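Local coordinates for protein glycosyl transferase family 8 (Streptococcus pneumoniae, PDB 5GVV) that transfers galactose from UDP-galactose to the terminal glucose of the already glycosylated serine-rich repeat protein PsrP, using manganese, at residues K101-D106 and D117-D122. Numbering follows the deposited sequence.
With MN (manganese (II) ion), chain C; UDP (uridine-5'-diphosphate), chain D.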
ATOM      1  N   LYS A 101      19.972  -6.675 -23.136  1.00 23.72           N
ATOM      2  CA  LYS A 101      19.028  -5.559 -23.261  1.00 24.39           C
ATOM      3  C   LYS A 101      17.922  -5.645 -22.210  1.00 22.14           C
ATOM      4  O   LYS A 101      17.442  -6.738 -21.888  1.00 23.33           O
ATOM      5  CB  LYS A 101      18.426  -5.491 -24.670  1.00 22.27           C
ATOM      6  CG  LYS A 101      17.402  -4.375 -24.857  1.00 28.27           C
ATOM      7  CD  LYS A 101      17.081  -4.113 -26.325  1.00 25.88           C
ATOM      8  CE  LYS A 101      16.508  -5.336 -27.021  1.00 27.66           C
ATOM      9  NZ  LYS A 101      15.921  -4.989 -28.353  1.00 26.33           N
ATOM     10  N   VAL A 102      17.536  -4.493 -21.667  1.00 19.39           N
ATOM     11  CA  VAL A 102      16.510  -4.442 -20.632  1.00 16.49           C
ATOM     12  C   VAL A 102      15.733  -3.119 -20.687  1.00 15.57           C
ATOM     13  O   VAL A 102      16.281  -2.078 -21.066  1.00 18.37           O
ATOM     14  CB  VAL A 102      17.130  -4.680 -19.227  1.00 16.78           C
ATOM     15  CG1 VAL A 102      18.166  -3.621 -18.904  1.00 16.18           C
ATOM     16  CG2 VAL A 102      16.051  -4.738 -18.146  1.00 13.75           C
ATOM     17  N   LEU A 103      14.451  -3.166 -20.341  1.00 14.82           N
ATOM     18  CA  LEU A 103      13.629  -1.959 -20.286  1.00 14.11           C
ATOM     19  C   LEU A 103      13.467  -1.480 -18.847  1.00 15.71           C
ATOM     20  O   LEU A 103      12.822  -2.154 -18.036  1.00 13.48           O
ATOM     21  CB  LEU A 103      12.247  -2.230 -20.881  1.00 13.86           C
ATOM     22  CG  LEU A 103      11.243  -1.078 -20.779  1.00 14.85           C
ATOM     23  CD1 LEU A 103      11.721   0.118 -21.606  1.00 15.13           C
ATOM     24  CD2 LEU A 103       9.862  -1.526 -21.223  1.00 12.86           C
ATOM     25  N   TYR A 104      14.052  -0.328 -18.520  1.00 13.77           N
ATOM     26  CA  TYR A 104      13.798   0.289 -17.218  1.00 14.88           C
ATOM     27  C   TYR A 104      12.492   1.084 -17.227  1.00 16.17           C
ATOM     28  O   TYR A 104      12.184   1.780 -18.198  1.00 13.23           O
ATOM     29  CB  TYR A 104      14.950   1.203 -16.771  1.00 14.82           C
ATOM     30  CG  TYR A 104      14.534   2.077 -15.611  1.00 17.56           C
ATOM     31  CD1 TYR A 104      14.525   1.580 -14.313  1.00 16.25           C
ATOM     32  CD2 TYR A 104      14.095   3.382 -15.817  1.00 17.04           C
ATOM     33  CE1 TYR A 104      14.110   2.365 -13.247  1.00 17.61           C
ATOM     34  CE2 TYR A 104      13.677   4.173 -14.760  1.00 18.67           C
ATOM     35  CZ  TYR A 104      13.688   3.659 -13.479  1.00 20.60           C
ATOM     36  OH  TYR A 104      13.273   4.450 -12.426  1.00 19.06           O
ATOM     37  N   LEU A 105      11.731   0.992 -16.142  1.00 13.15           N
ATOM     38  CA  LEU A 105      10.517   1.797 -16.016  1.00 12.79           C
ATOM     39  C   LEU A 105      10.426   2.471 -14.654  1.00 12.32           C
ATOM     40  O   LEU A 105      10.685   1.842 -13.623  1.00 13.66           O
ATOM     41  CB  LEU A 105       9.268   0.940 -16.234  1.00 10.39           C
ATOM     42  CG  LEU A 105       9.077   0.229 -17.571  1.00 13.82           C
ATOM     43  CD1 LEU A 105       7.897  -0.729 -17.513  1.00 13.78           C
ATOM     44  CD2 LEU A 105       8.887   1.223 -18.699  1.00 11.60           C
ATOM     45  N   ASP A 106      10.051   3.748 -14.649  1.00 12.82           N
ATOM     46  CA  ASP A 106       9.643   4.417 -13.417  1.00 14.74           C
ATOM     47  C   ASP A 106       8.411   3.684 -12.877  1.00 13.38           C
ATOM     48  O   ASP A 106       7.812   2.866 -13.581  1.00 11.97           O
ATOM     49  CB  ASP A 106       9.282   5.873 -13.706  1.00 15.27           C
ATOM     50  CG  ASP A 106      10.418   6.845 -13.408  1.00 18.35           C
ATOM     51  OD1 ASP A 106      11.575   6.400 -13.235  1.00 16.66           O
ATOM     52  OD2 ASP A 106      10.148   8.068 -13.369  1.00 14.30           O
ATOM     53  N   ASP A 117       6.775  -3.981 -29.802  1.00 24.71           N
ATOM     54  CA  ASP A 117       7.579  -3.113 -30.665  1.00 27.74           C
ATOM     55  C   ASP A 117       8.699  -2.418 -29.892  1.00 26.90           C
ATOM     56  O   ASP A 117       9.773  -2.155 -30.437  1.00 28.82           O
ATOM     57  CB  ASP A 117       6.695  -2.051 -31.332  1.00 25.78           C
ATOM     58  CG  ASP A 117       5.667  -2.646 -32.275  1.00 33.90           C
ATOM     59  OD1 ASP A 117       5.891  -3.774 -32.761  1.00 33.03           O
ATOM     60  OD2 ASP A 117       4.638  -1.978 -32.541  1.00 35.73           O
ATOM     61  N   LEU A 118       8.436  -2.106 -28.626  1.00 23.78           N
ATOM     62  CA  LEU A 118       9.427  -1.465 -27.765  1.00 23.13           C
ATOM     63  C   LEU A 118      10.487  -2.466 -27.312  1.00 24.58           C
ATOM     64  O   LEU A 118      11.682  -2.154 -27.302  1.00 27.33           O
ATOM     65  CB  LEU A 118       8.748  -0.826 -26.549  1.00 21.54           C
ATOM     66  CG  LEU A 118       9.669  -0.267 -25.462  1.00 21.75           C
ATOM     67  CD1 LEU A 118      10.621   0.760 -26.040  1.00 22.30           C
ATOM     68  CD2 LEU A 118       8.868   0.334 -24.312  1.00 20.56           C
ATOM     69  N   PHE A 119      10.043  -3.665 -26.944  1.00 22.66           N
ATOM     70  CA  PHE A 119      10.942  -4.739 -26.532  1.00 21.66           C
ATOM     71  C   PHE A 119      11.910  -5.108 -27.660  1.00 28.88           C
ATOM     72  O   PHE A 119      13.067  -5.465 -27.414  1.00 28.47           O
ATOM     73  CB  PHE A 119      10.130  -5.983 -26.156  1.00 22.12           C
ATOM     74  CG  PHE A 119       9.403  -5.877 -24.840  1.00 21.67           C
ATOM     75  CD1 PHE A 119      10.041  -5.378 -23.710  1.00 24.12           C
ATOM     76  CD2 PHE A 119       8.085  -6.298 -24.733  1.00 18.74           C
ATOM     77  CE1 PHE A 119       9.367  -5.291 -22.490  1.00 21.27           C
ATOM     78  CE2 PHE A 119       7.403  -6.217 -23.524  1.00 21.50           C
ATOM     79  CZ  PHE A 119       8.046  -5.711 -22.401  1.00 19.15           C
ATOM     80  N   GLU A 120      11.423  -5.023 -28.896  1.00 26.62           N
ATOM     81  CA  GLU A 120      12.164  -5.514 -30.056  1.00 27.37           C
ATOM     82  C   GLU A 120      12.951  -4.431 -30.783  1.00 30.07           C
ATOM     83  O   GLU A 120      13.523  -4.687 -31.843  1.00 31.39           O
ATOM     84  CB  GLU A 120      11.210  -6.167 -31.057  1.00 25.26           C
ATOM     85  CG  GLU A 120      10.611  -7.490 -30.610  1.00 32.40           C
ATOM     86  CD  GLU A 120       9.599  -8.025 -31.608  1.00 35.65           C
ATOM     87  OE1 GLU A 120       9.272  -7.296 -32.571  1.00 36.07           O
ATOM     88  OE2 GLU A 120       9.129  -9.169 -31.429  1.00 33.43           O
ATOM     89  N   LEU A 121      12.961  -3.218 -30.238  1.00 29.23           N
ATOM     90  CA  LEU A 121      13.685  -2.125 -30.876  1.00 30.06           C
ATOM     91  C   LEU A 121      15.174  -2.444 -30.927  1.00 30.94           C
ATOM     92  O   LEU A 121      15.736  -2.952 -29.954  1.00 26.66           O
ATOM     93  CB  LEU A 121      13.444  -0.804 -30.142  1.00 29.95           C
ATOM     94  CG  LEU A 121      14.183   0.410 -30.708  1.00 26.55           C
ATOM     95  CD1 LEU A 121      13.801   0.641 -32.159  1.00 31.71           C
ATOM     96  CD2 LEU A 121      13.910   1.654 -29.889  1.00 31.27           C
ATOM     97  N   ASP A 122      15.807  -2.174 -32.068  1.00 32.50           N
ATOM     98  CA  ASP A 122      17.246  -2.380 -32.192  1.00 29.61           C
ATOM     99  C   ASP A 122      17.985  -1.103 -31.802  1.00 29.70           C
ATOM    100  O   ASP A 122      17.773  -0.044 -32.393  1.00 28.96           O
ATOM    101  CB  ASP A 122      17.619  -2.802 -33.617  1.00 37.48           C
ATOM    102  CG  ASP A 122      18.993  -3.457 -33.694  1.00 39.62           C
ATOM    103  OD1 ASP A 122      19.789  -3.320 -32.737  1.00 37.23           O
ATOM    104  OD2 ASP A 122      19.281  -4.109 -34.722  1.00 43.27           O
TER
HETATM  105 MN    MN C 501       8.383   9.053 -12.944  1.00 32.61          MN
HETATM  106  N1  UDP D 502      10.792   6.614  -6.051  1.00 27.81           N
HETATM  107  C2  UDP D 502      10.593   5.789  -4.961  1.00 25.27           C
HETATM  108  N3  UDP D 502      10.046   6.284  -3.792  1.00 25.22           N
HETATM  109  C4  UDP D 502       9.698   7.618  -3.707  1.00 29.07           C
HETATM  110  C5  UDP D 502       9.897   8.448  -4.810  1.00 28.52           C
HETATM  111  C6  UDP D 502      10.554   7.958  -5.937  1.00 27.23           C
HETATM  112  O2  UDP D 502      10.905   4.604  -5.038  1.00 25.44           O
HETATM  113  O4  UDP D 502       9.206   8.059  -2.663  1.00 23.68           O
HETATM  114  C1' UDP D 502      11.377   6.046  -7.286  1.00 28.47           C
HETATM  115  C2' UDP D 502      10.260   5.563  -8.198  1.00 26.04           C
HETATM  116  O2' UDP D 502      10.673   4.422  -8.917  1.00 25.45           O
HETATM  117  C3' UDP D 502      10.075   6.708  -9.166  1.00 24.65           C
HETATM  118  C4' UDP D 502      11.489   7.265  -9.272  1.00 29.91           C
HETATM  119  O4' UDP D 502      12.086   7.042  -8.006  1.00 30.58           O
HETATM  120  O3' UDP D 502       9.578   6.250 -10.406  1.00 23.97           O
HETATM  121  C5' UDP D 502      11.513   8.748  -9.633  1.00 28.80           C
HETATM  122  O5' UDP D 502      10.419   9.383  -9.006  1.00 27.47           O
HETATM  123  PA  UDP D 502       9.348  10.155  -9.918  1.00 25.16           P
HETATM  124  O1A UDP D 502       8.781   9.151 -10.842  1.00 17.64           O
HETATM  125  O2A UDP D 502       8.305  10.789  -9.077  1.00 25.77           O
HETATM  126  O3A UDP D 502      10.192  11.280 -10.716  1.00 30.19           O
HETATM  127  PB  UDP D 502       9.679  11.962 -12.089  1.00 28.27           P
HETATM  128  O1B UDP D 502      10.792  12.687 -12.745  1.00 31.12           O
HETATM  129  O2B UDP D 502       8.618  12.938 -11.751  1.00 21.93           O
HETATM  130  O3B UDP D 502       9.141  10.923 -13.001  1.00 19.02           O
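Strand 101-105 is a central strand of the GT-A nucleotide-binding sheet and leads into the DxD motif, D106 and D108. L103 and K101, on this strand, meet L118, F119 and L121 at the end of helix 116-119 and in the turn that follows. L103 supplies the apolar part. Its CD2 lies 3.7 Å from CD2 of L118 and 4.0 Å from CE1 of F119. The L103 side chain crosses the side chains of both partners at about a right angle. CB of F119 points away from the strand, yet the ring comes back to it, and L103 CD2 approaches that ring obliquely. L118 also packs on L192 of strand 189-192.

K101 supplies the polar part. Its CG is anti to the backbone N (chi1 178°), and the chain bends at chi3 (60°) before reaching the turn. There NZ donates to two backbone carbonyls, F119 O at 3.0 Å and L121 O at 2.6 Å. It is tilted from both carbonyl planes, by nearly 30° in the case of L121. The turn itself has one weak bond, L121 N to L118 O.

Just past the end of the strand, D106 OD2 binds manganese at 2.1 Å. D108 and H227 also bind the metal, as do O1A and O3B of UDP. Y104 OH donates to D106 OD1 at 2.7 Å, meeting OD1 nearly along the C-O axis of the D106 carboxylate, so the two carboxylate oxygens have separate partners.

The contact thus joins the strand to the helix end and the following turn by apolar packing of L103 on L118 and F119, and by the two bonds of K101. The K101 ammonium group bridges the carbonyl of F119 in the helix and that of L121 in the turn. Its positive charge probably offsets the partial negative charge of these carbonyl oxygens, and its single NZ ties both to the strand.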